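Local coordinates for hypothetical protein PG0816 (Porphyromonas gingivalis, PDB 2APL) that is of unknown function but belongs to the DUF1896 family and folds as a single, elongated, all-helical chain, at residues F12-E17 and F33-S38; V111-L117 and H129-L134. One frame throughout, in Å; residues are numbered along the deposited sequence.

Interaction 1: F12-E17 and F33-S38; sequences FRLKLE and FITARS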
ATOM      1  N   PHE A  12       4.590   2.350 -16.984  1.00 35.39           N
ATOM      2  CA  PHE A  12       3.544   2.273 -15.962  1.00 34.69           C
ATOM      3  C   PHE A  12       3.664   0.950 -15.203  1.00 34.63           C
ATOM      4  O   PHE A  12       3.512   0.940 -13.992  1.00 32.90           O
ATOM      5  CB  PHE A  12       2.133   2.403 -16.570  1.00 35.54           C
ATOM      6  CG  PHE A  12       1.884   3.754 -17.194  1.00 37.69           C
ATOM      7  CD1 PHE A  12       2.141   4.933 -16.459  1.00 37.89           C
ATOM      8  CD2 PHE A  12       1.393   3.858 -18.518  1.00 38.30           C
ATOM      9  CE1 PHE A  12       1.913   6.198 -17.043  1.00 41.73           C
ATOM     10  CE2 PHE A  12       1.195   5.118 -19.127  1.00 34.65           C
ATOM     11  CZ  PHE A  12       1.453   6.280 -18.397  1.00 38.79           C
ATOM     12  N   ARG A  13       3.879  -0.154 -15.913  1.00 33.89           N
ATOM     13  CA  ARG A  13       4.111  -1.437 -15.234  1.00 36.03           C
ATOM     14  C   ARG A  13       5.269  -1.418 -14.214  1.00 34.89           C
ATOM     15  O   ARG A  13       5.082  -1.840 -13.083  1.00 36.10           O
ATOM     16  CB  ARG A  13       4.286  -2.608 -16.214  1.00 36.87           C
ATOM     17  CG  ARG A  13       4.421  -3.959 -15.443  1.00 37.97           C
ATOM     18  CD  ARG A  13       4.368  -5.201 -16.372  1.00 38.35           C
ATOM     19  NE  ARG A  13       4.283  -6.372 -15.508  1.00 42.69           N
ATOM     20  CZ  ARG A  13       3.262  -7.222 -15.511  1.00 43.60           C
ATOM     21  NH1 ARG A  13       2.284  -7.068 -16.394  1.00 42.93           N
ATOM     22  NH2 ARG A  13       3.251  -8.249 -14.659  1.00 44.91           N
ATOM     23  N   LEU A  14       6.433  -0.903 -14.603  1.00 34.10           N
ATOM     24  CA  LEU A  14       7.557  -0.776 -13.705  1.00 34.73           C
ATOM     25  C   LEU A  14       7.219   0.090 -12.463  1.00 33.98           C
ATOM     26  O   LEU A  14       7.527  -0.303 -11.350  1.00 33.03           O
ATOM     27  CB  LEU A  14       8.813  -0.248 -14.419  1.00 33.44           C
ATOM     28  CG  LEU A  14      10.081  -0.334 -13.565  1.00 35.48           C
ATOM     29  CD1 LEU A  14      10.327  -1.749 -13.024  1.00 36.65           C
ATOM     30  CD2 LEU A  14      11.295   0.206 -14.322  1.00 37.32           C
ATOM     31  N   LYS A  15       6.581   1.244 -12.670  1.00 32.76           N
ATOM     32  CA  LYS A  15       6.206   2.110 -11.553  1.00 33.86           C
ATOM     33  C   LYS A  15       5.296   1.373 -10.555  1.00 31.03           C
ATOM     34  O   LYS A  15       5.408   1.573  -9.341  1.00 29.07           O
ATOM     35  CB  LYS A  15       5.459   3.348 -12.062  1.00 33.37           C
ATOM     36  CG  LYS A  15       6.349   4.382 -12.794  1.00 38.78           C
ATOM     37  CD  LYS A  15       5.490   5.598 -13.246  1.00 38.37           C
ATOM     38  CE  LYS A  15       5.032   6.444 -12.076  1.00 43.82           C
ATOM     39  NZ  LYS A  15       4.312   7.601 -12.628  1.00 44.77           N
ATOM     40  N   LEU A  16       4.365   0.562 -11.079  1.00 30.22           N
ATOM     41  CA  LEU A  16       3.363  -0.091 -10.231  1.00 30.02           C
ATOM     42  C   LEU A  16       4.043  -1.262  -9.538  1.00 30.54           C
ATOM     43  O   LEU A  16       3.841  -1.500  -8.335  1.00 31.63           O
ATOM     44  CB  LEU A  16       2.180  -0.653 -11.071  1.00 29.12           C
ATOM     45  CG  LEU A  16       1.074  -1.423 -10.307  1.00 28.90           C
ATOM     46  CD1 LEU A  16       0.489  -0.614  -9.106  1.00 26.30           C
ATOM     47  CD2 LEU A  16      -0.058  -1.816 -11.277  1.00 29.79           C
ATOM     48  N   GLU A  17       4.894  -1.977 -10.269  1.00 30.74           N
ATOM     49  CA  GLU A  17       5.630  -3.089  -9.604  1.00 30.51           C
ATOM     50  C   GLU A  17       6.446  -2.585  -8.426  1.00 29.88           C
ATOM     51  O   GLU A  17       6.413  -3.153  -7.314  1.00 30.22           O
ATOM     52  CB  GLU A  17       6.472  -3.861 -10.589  1.00 29.86           C
ATOM     53  CG  GLU A  17       5.623  -4.777 -11.519  1.00 28.29           C
ATOM     54  CD  GLU A  17       6.522  -5.498 -12.479  1.00 34.53           C
ATOM     55  OE1 GLU A  17       7.745  -5.284 -12.410  1.00 35.06           O
ATOM     56  OE2 GLU A  17       6.050  -6.282 -13.283  1.00 34.75           O
ATOM     57  N   PHE A  33      -3.478  -8.401 -11.344  1.00 31.42           N
ATOM     58  CA  PHE A  33      -3.790  -7.038 -11.020  1.00 31.62           C
ATOM     59  C   PHE A  33      -2.831  -6.092 -11.746  1.00 32.06           C
ATOM     60  O   PHE A  33      -3.248  -5.084 -12.305  1.00 30.99           O
ATOM     61  CB  PHE A  33      -3.638  -6.807  -9.523  1.00 31.93           C
ATOM     62  CG  PHE A  33      -3.792  -5.355  -9.133  1.00 32.10           C
ATOM     63  CD1 PHE A  33      -5.054  -4.727  -9.264  1.00 30.25           C
ATOM     64  CD2 PHE A  33      -2.671  -4.623  -8.633  1.00 32.79           C
ATOM     65  CE1 PHE A  33      -5.211  -3.383  -8.911  1.00 31.30           C
ATOM     66  CE2 PHE A  33      -2.808  -3.265  -8.275  1.00 30.40           C
ATOM     67  CZ  PHE A  33      -4.084  -2.649  -8.396  1.00 28.23           C
ATOM     68  N   ILE A  34      -1.538  -6.403 -11.662  1.00 31.02           N
ATOM     69  CA  ILE A  34      -0.506  -5.571 -12.296  1.00 31.93           C
ATOM     70  C   ILE A  34      -0.741  -5.380 -13.788  1.00 31.80           C
ATOM     71  O   ILE A  34      -0.735  -4.233 -14.306  1.00 32.04           O
ATOM     72  CB  ILE A  34       0.901  -6.143 -11.983  1.00 31.06           C
ATOM     73  CG1 ILE A  34       1.228  -5.912 -10.495  1.00 32.80           C
ATOM     74  CG2 ILE A  34       2.013  -5.480 -12.870  1.00 32.29           C
ATOM     75  CD1 ILE A  34       2.294  -6.921  -9.920  1.00 31.38           C
ATOM     76  N   THR A  35      -1.039  -6.484 -14.475  1.00 32.08           N
ATOM     77  CA  THR A  35      -1.387  -6.421 -15.927  1.00 32.52           C
ATOM     78  C   THR A  35      -2.608  -5.516 -16.140  1.00 33.52           C
ATOM     79  O   THR A  35      -2.591  -4.571 -16.965  1.00 33.22           O
ATOM     80  CB  THR A  35      -1.668  -7.830 -16.447  1.00 31.98           C
ATOM     81  OG1 THR A  35      -0.506  -8.636 -16.191  1.00 32.95           O
ATOM     82  CG2 THR A  35      -1.988  -7.833 -17.955  1.00 35.01           C
ATOM     83  N   ALA A  36      -3.660  -5.794 -15.382  1.00 33.98           N
ATOM     84  CA  ALA A  36      -4.912  -5.081 -15.596  1.00 34.62           C
ATOM     85  C   ALA A  36      -4.797  -3.597 -15.242  1.00 33.96           C
ATOM     86  O   ALA A  36      -5.283  -2.754 -15.982  1.00 34.75           O
ATOM     87  CB  ALA A  36      -5.974  -5.719 -14.845  1.00 36.07           C
ATOM     88  N   ARG A  37      -4.152  -3.280 -14.122  1.00 33.24           N
ATOM     89  CA  ARG A  37      -3.984  -1.898 -13.726  1.00 33.37           C
ATOM     90  C   ARG A  37      -2.998  -1.107 -14.658  1.00 33.43           C
ATOM     91  O   ARG A  37      -3.266   0.048 -15.024  1.00 34.10           O
ATOM     92  CB  ARG A  37      -3.537  -1.833 -12.256  1.00 33.24           C
ATOM     93  CG  ARG A  37      -3.363  -0.428 -11.695  1.00 32.59           C
ATOM     94  CD  ARG A  37      -4.686   0.347 -11.807  1.00 31.94           C
ATOM     95  NE  ARG A  37      -5.762  -0.125 -10.949  1.00 30.60           N
ATOM     96  CZ  ARG A  37      -5.958   0.268  -9.696  1.00 33.56           C
ATOM     97  NH1 ARG A  37      -5.094   1.087  -9.087  1.00 30.68           N
ATOM     98  NH2 ARG A  37      -7.024  -0.179  -9.043  1.00 32.20           N
ATOM     99  N   SER A  38      -1.917  -1.739 -15.076  1.00 32.31           N
ATOM    100  CA  SER A  38      -1.021  -1.129 -16.054  1.00 34.92           C
ATOM    101  C   SER A  38      -1.727  -0.808 -17.411  1.00 35.78           C
ATOM    102  O   SER A  38      -1.483   0.251 -17.988  1.00 36.38           O
ATOM    103  CB  SER A  38       0.220  -2.002 -16.249  1.00 32.25           C
ATOM    104  OG  SER A  38       0.890  -2.125 -14.978  1.00 38.97           O
TER

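Interaction 2: V111-L117 and H129-L134; sequences VFAKYDL and HLYTEL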
ATOM      1  N   VAL A 111      -9.113  -5.461  13.618  1.00 35.12           N
ATOM      2  CA  VAL A 111      -9.000  -4.025  13.844  1.00 35.49           C
ATOM      3  C   VAL A 111      -9.115  -3.236  12.519  1.00 36.03           C
ATOM      4  O   VAL A 111      -9.976  -2.325  12.404  1.00 35.28           O
ATOM      5  CB  VAL A 111      -7.670  -3.660  14.620  1.00 36.02           C
ATOM      6  CG1 VAL A 111      -7.414  -2.153  14.570  1.00 36.76           C
ATOM      7  CG2 VAL A 111      -7.707  -4.181  16.055  1.00 33.56           C
ATOM      8  N   PHE A 112      -8.266  -3.545  11.508  1.00 35.36           N
ATOM      9  CA  PHE A 112      -8.315  -2.808  10.239  1.00 35.50           C
ATOM     10  C   PHE A 112      -9.747  -2.867   9.590  1.00 36.18           C
ATOM     11  O   PHE A 112     -10.209  -1.904   8.934  1.00 34.92           O
ATOM     12  CB  PHE A 112      -7.285  -3.386   9.238  1.00 34.81           C
ATOM     13  CG  PHE A 112      -5.867  -2.930   9.429  1.00 34.84           C
ATOM     14  CD1 PHE A 112      -5.498  -1.618   9.167  1.00 33.88           C
ATOM     15  CD2 PHE A 112      -4.866  -3.846   9.752  1.00 31.02           C
ATOM     16  CE1 PHE A 112      -4.133  -1.204   9.235  1.00 31.72           C
ATOM     17  CE2 PHE A 112      -3.537  -3.444   9.836  1.00 33.42           C
ATOM     18  CZ  PHE A 112      -3.170  -2.115   9.579  1.00 31.72           C
ATOM     19  N   ALA A 113     -10.432  -4.006   9.780  1.00 36.61           N
ATOM     20  CA  ALA A 113     -11.717  -4.267   9.112  1.00 38.01           C
ATOM     21  C   ALA A 113     -12.865  -3.343   9.547  1.00 38.97           C
ATOM     22  O   ALA A 113     -13.883  -3.230   8.838  1.00 38.19           O
ATOM     23  CB  ALA A 113     -12.128  -5.731   9.291  1.00 38.84           C
ATOM     24  N   LYS A 114     -12.693  -2.703  10.710  1.00 38.32           N
ATOM     25  CA  LYS A 114     -13.673  -1.769  11.248  1.00 38.79           C
ATOM     26  C   LYS A 114     -13.627  -0.426  10.536  1.00 39.39           C
ATOM     27  O   LYS A 114     -14.528   0.359  10.696  1.00 38.06           O
ATOM     28  CB  LYS A 114     -13.459  -1.541  12.739  1.00 38.05           C
ATOM     29  CG  LYS A 114     -13.775  -2.779  13.576  1.00 38.07           C
ATOM     30  CD  LYS A 114     -14.001  -2.451  15.046  1.00 38.10           C
ATOM     31  CE  LYS A 114     -12.729  -1.975  15.734  1.00 35.99           C
ATOM     32  NZ  LYS A 114     -12.968  -1.843  17.194  1.00 29.93           N
ATOM     33  N   TYR A 115     -12.567  -0.173   9.764  1.00 39.84           N
ATOM     34  CA  TYR A 115     -12.381   1.130   9.085  1.00 40.04           C
ATOM     35  C   TYR A 115     -12.533   1.041   7.581  1.00 40.91           C
ATOM     36  O   TYR A 115     -12.302  -0.002   6.974  1.00 41.45           O
ATOM     37  CB  TYR A 115     -11.007   1.713   9.455  1.00 40.20           C
ATOM     38  CG  TYR A 115     -10.829   1.905  10.933  1.00 40.87           C
ATOM     39  CD1 TYR A 115     -11.170   3.126  11.526  1.00 40.98           C
ATOM     40  CD2 TYR A 115     -10.339   0.868  11.762  1.00 40.02           C
ATOM     41  CE1 TYR A 115     -11.028   3.336  12.907  1.00 39.92           C
ATOM     42  CE2 TYR A 115     -10.204   1.061  13.159  1.00 39.68           C
ATOM     43  CZ  TYR A 115     -10.548   2.301  13.714  1.00 40.79           C
ATOM     44  OH  TYR A 115     -10.423   2.539  15.068  1.00 39.45           O
ATOM     45  N   ASP A 116     -12.968   2.160   6.990  1.00 41.50           N
ATOM     46  CA  ASP A 116     -13.074   2.321   5.576  1.00 41.46           C
ATOM     47  C   ASP A 116     -11.760   2.941   5.083  1.00 40.50           C
ATOM     48  O   ASP A 116     -11.563   4.166   5.117  1.00 40.73           O
ATOM     49  CB  ASP A 116     -14.312   3.207   5.241  1.00 43.00           C
ATOM     50  CG  ASP A 116     -14.648   3.214   3.754  1.00 44.57           C
ATOM     51  OD1 ASP A 116     -14.086   2.391   2.972  1.00 45.74           O
ATOM     52  OD2 ASP A 116     -15.489   4.064   3.364  1.00 47.86           O
ATOM     53  N   LEU A 117     -10.853   2.078   4.638  1.00 38.87           N
ATOM     54  CA  LEU A 117      -9.484   2.509   4.299  1.00 37.30           C
ATOM     55  C   LEU A 117      -9.336   3.156   2.912  1.00 37.02           C
ATOM     56  O   LEU A 117      -8.595   2.677   2.032  1.00 36.64           O
ATOM     57  CB  LEU A 117      -8.485   1.364   4.527  1.00 36.46           C
ATOM     58  CG  LEU A 117      -8.591   0.702   5.899  1.00 33.91           C
ATOM     59  CD1 LEU A 117      -7.673  -0.573   5.980  1.00 32.46           C
ATOM     60  CD2 LEU A 117      -8.329   1.689   7.082  1.00 31.07           C
ATOM     61  N   HIS A 129      -7.518   6.997  15.575  1.00 41.06           N
ATOM     62  CA  HIS A 129      -8.221   5.892  16.199  1.00 41.24           C
ATOM     63  C   HIS A 129      -7.658   4.526  15.808  1.00 40.22           C
ATOM     64  O   HIS A 129      -7.408   3.670  16.673  1.00 39.29           O
ATOM     65  CB  HIS A 129      -9.719   5.944  15.903  1.00 42.38           C
ATOM     66  CG  HIS A 129     -10.423   7.112  16.520  1.00 45.86           C
ATOM     67  ND1 HIS A 129     -11.059   8.075  15.768  1.00 49.29           N
ATOM     68  CD2 HIS A 129     -10.620   7.457  17.819  1.00 51.60           C
ATOM     69  CE1 HIS A 129     -11.600   8.979  16.571  1.00 49.79           C
ATOM     70  NE2 HIS A 129     -11.346   8.629  17.823  1.00 51.82           N
ATOM     71  N   LEU A 130      -7.511   4.317  14.503  1.00 38.61           N
ATOM     72  CA  LEU A 130      -6.859   3.129  13.986  1.00 37.80           C
ATOM     73  C   LEU A 130      -5.471   2.920  14.624  1.00 37.54           C
ATOM     74  O   LEU A 130      -5.193   1.862  15.175  1.00 36.91           O
ATOM     75  CB  LEU A 130      -6.743   3.200  12.433  1.00 36.63           C
ATOM     76  CG  LEU A 130      -5.987   2.024  11.829  1.00 38.13           C
ATOM     77  CD1 LEU A 130      -6.650   0.667  12.176  1.00 37.69           C
ATOM     78  CD2 LEU A 130      -5.832   2.226  10.321  1.00 34.94           C
ATOM     79  N   TYR A 131      -4.620   3.939  14.548  1.00 37.43           N
ATOM     80  CA  TYR A 131      -3.242   3.848  15.027  1.00 38.06           C
ATOM     81  C   TYR A 131      -3.127   3.465  16.514  1.00 38.49           C
ATOM     82  O   TYR A 131      -2.258   2.643  16.901  1.00 37.88           O
ATOM     83  CB  TYR A 131      -2.554   5.179  14.781  1.00 38.66           C
ATOM     84  CG  TYR A 131      -1.078   5.232  15.096  1.00 39.79           C
ATOM     85  CD1 TYR A 131      -0.128   5.110  14.085  1.00 41.37           C
ATOM     86  CD2 TYR A 131      -0.636   5.452  16.397  1.00 40.51           C
ATOM     87  CE1 TYR A 131       1.246   5.181  14.367  1.00 41.26           C
ATOM     88  CE2 TYR A 131       0.702   5.508  16.696  1.00 40.94           C
ATOM     89  CZ  TYR A 131       1.642   5.391  15.686  1.00 40.97           C
ATOM     90  OH  TYR A 131       2.982   5.464  16.000  1.00 40.28           O
ATOM     91  N   THR A 132      -3.975   4.102  17.332  1.00 37.62           N
ATOM     92  CA  THR A 132      -4.027   3.834  18.745  1.00 39.06           C
ATOM     93  C   THR A 132      -4.534   2.418  18.940  1.00 38.70           C
ATOM     94  O   THR A 132      -4.021   1.673  19.791  1.00 38.82           O
ATOM     95  CB  THR A 132      -4.964   4.845  19.432  1.00 38.92           C
ATOM     96  OG1 THR A 132      -4.411   6.156  19.247  1.00 41.12           O
ATOM     97  CG2 THR A 132      -5.162   4.538  20.918  1.00 40.17           C
ATOM     98  N   GLU A 133      -5.513   2.016  18.122  1.00 38.33           N
ATOM     99  CA  GLU A 133      -6.104   0.701  18.355  1.00 38.26           C
ATOM    100  C   GLU A 133      -5.061  -0.373  18.007  1.00 36.97           C
ATOM    101  O   GLU A 133      -4.931  -1.378  18.721  1.00 35.52           O
ATOM    102  CB  GLU A 133      -7.413   0.558  17.579  1.00 38.95           C
ATOM    103  CG  GLU A 133      -8.212  -0.623  17.919  1.00 38.75           C
ATOM    104  CD  GLU A 133      -9.652  -0.558  17.402  1.00 41.89           C
ATOM    105  OE1 GLU A 133     -10.035   0.370  16.625  1.00 39.50           O
ATOM    106  OE2 GLU A 133     -10.426  -1.453  17.819  1.00 43.29           O
ATOM    107  N   LEU A 134      -4.349  -0.183  16.892  1.00 35.24           N
ATOM    108  CA  LEU A 134      -3.262  -1.112  16.500  1.00 35.69           C
ATOM    109  C   LEU A 134      -2.130  -1.214  17.547  1.00 35.60           C
ATOM    110  O   LEU A 134      -1.644  -2.318  17.854  1.00 36.64           O
ATOM    111  CB  LEU A 134      -2.676  -0.707  15.133  1.00 34.69           C
ATOM    112  CG  LEU A 134      -3.580  -0.936  13.906  1.00 35.51           C
ATOM    113  CD1 LEU A 134      -2.933  -0.162  12.677  1.00 35.63           C
ATOM    114  CD2 LEU A 134      -3.860  -2.434  13.591  1.00 33.82           C
TER

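Interaction 1: F12-E17 and F33-S38
The axes of the two helical segments approach to 9.4 Å and their N-to-C directions differ by 131°, so F12-E17 and F33-S38 run roughly antiparallel but splay markedly. The backbones come nearest at R13 and S38, whose CA atoms are 5.2 Å apart. So close an approach of the backbones at this point suits a small residue, and S38 supplies it: its OG lies 3.3 Å from R13 CA and turns back along its own helix to donate a hydrogen bond to I34 O (OG to O, 2.7 Å), so the hydroxyl can face the other helix with its donor satisfied. Helices 3-23 and 31-51 form a helical hairpin here, joined by a short connection, and L16 packs across it as a knob into the hole made by F33, I34, R37 and S38. L16 CD2 is 3.6 Å from R37 CG and 3.9 Å from I34 CA, and L70 covers the same leucine from outside the hairpin. F12 starts toward F33-S38, but its ring leads away to A41 and Y45, further along helix 31-51, and to helix 55-67. On the more open flank R13 stretches out, its NH1 donating to T35 OG1 (3.2 Å) while I34 CG2 packs under one guanidinium face, 3.4 Å from R13 CZ. R13 NE forms a salt bridge with E17 OE2 (2.8 Å), R13 NH2 hydrogen-bonds N31 OD1, and N31 main-chain O hydrogen-bonds T35 OG1.

Interaction 2: V111-L117 and H129-L134
L130 is the main bump on the helical segment H129-L134, and it fits a hollow walled by V111, F112, Y115 and L117. Its CB sits squarely over the Y115 ring, 4.1 Å from the centroid in a CH-pi contact, while its CD1 reaches V111 CG1 (3.8 Å) and F112 CD1 (3.9 Å). One turn along, L134 lays CD2 over the face of F112, 4.1 Å from the ring centroid, and V111 CG1 fills the gap between the two leucines, 3.7 Å from L134 CD2. The hollow exists because the chain bends as helix 106-112 gives out: a type I beta turn from F112 to Y115 brings the tyrosine round beside V111, facing helix 126-143. F72 backs L117 and L130 from outside. Beyond the apolar part E133 reaches both turn side chains, its OE1 accepting a hydrogen bond from Y115 OH (2.7 Å) and its OE2 forming a salt bridge with K114 NZ (2.6 Å).

Interactions 1 and 2 lie on opposite sides of the chain's centre, their own centres 28 Å apart and their nearest atoms about 12 Å apart, so neither touches the other. They follow in series along the sequence: the hairpin of helices 3-23 and 31-51 is complete before the pairing of 111-117 with 129-134 begins. The region between them in sequence serves both ends: helix 55-67 and L70 pack on interaction 1, whereas F72 and helix 74-85 pack on interaction 2, so the switch from one neighbourhood to the other falls within a few residues. No active site or ligand is known to relate them; both belong to the part of the chain that defines the DUF1896 family.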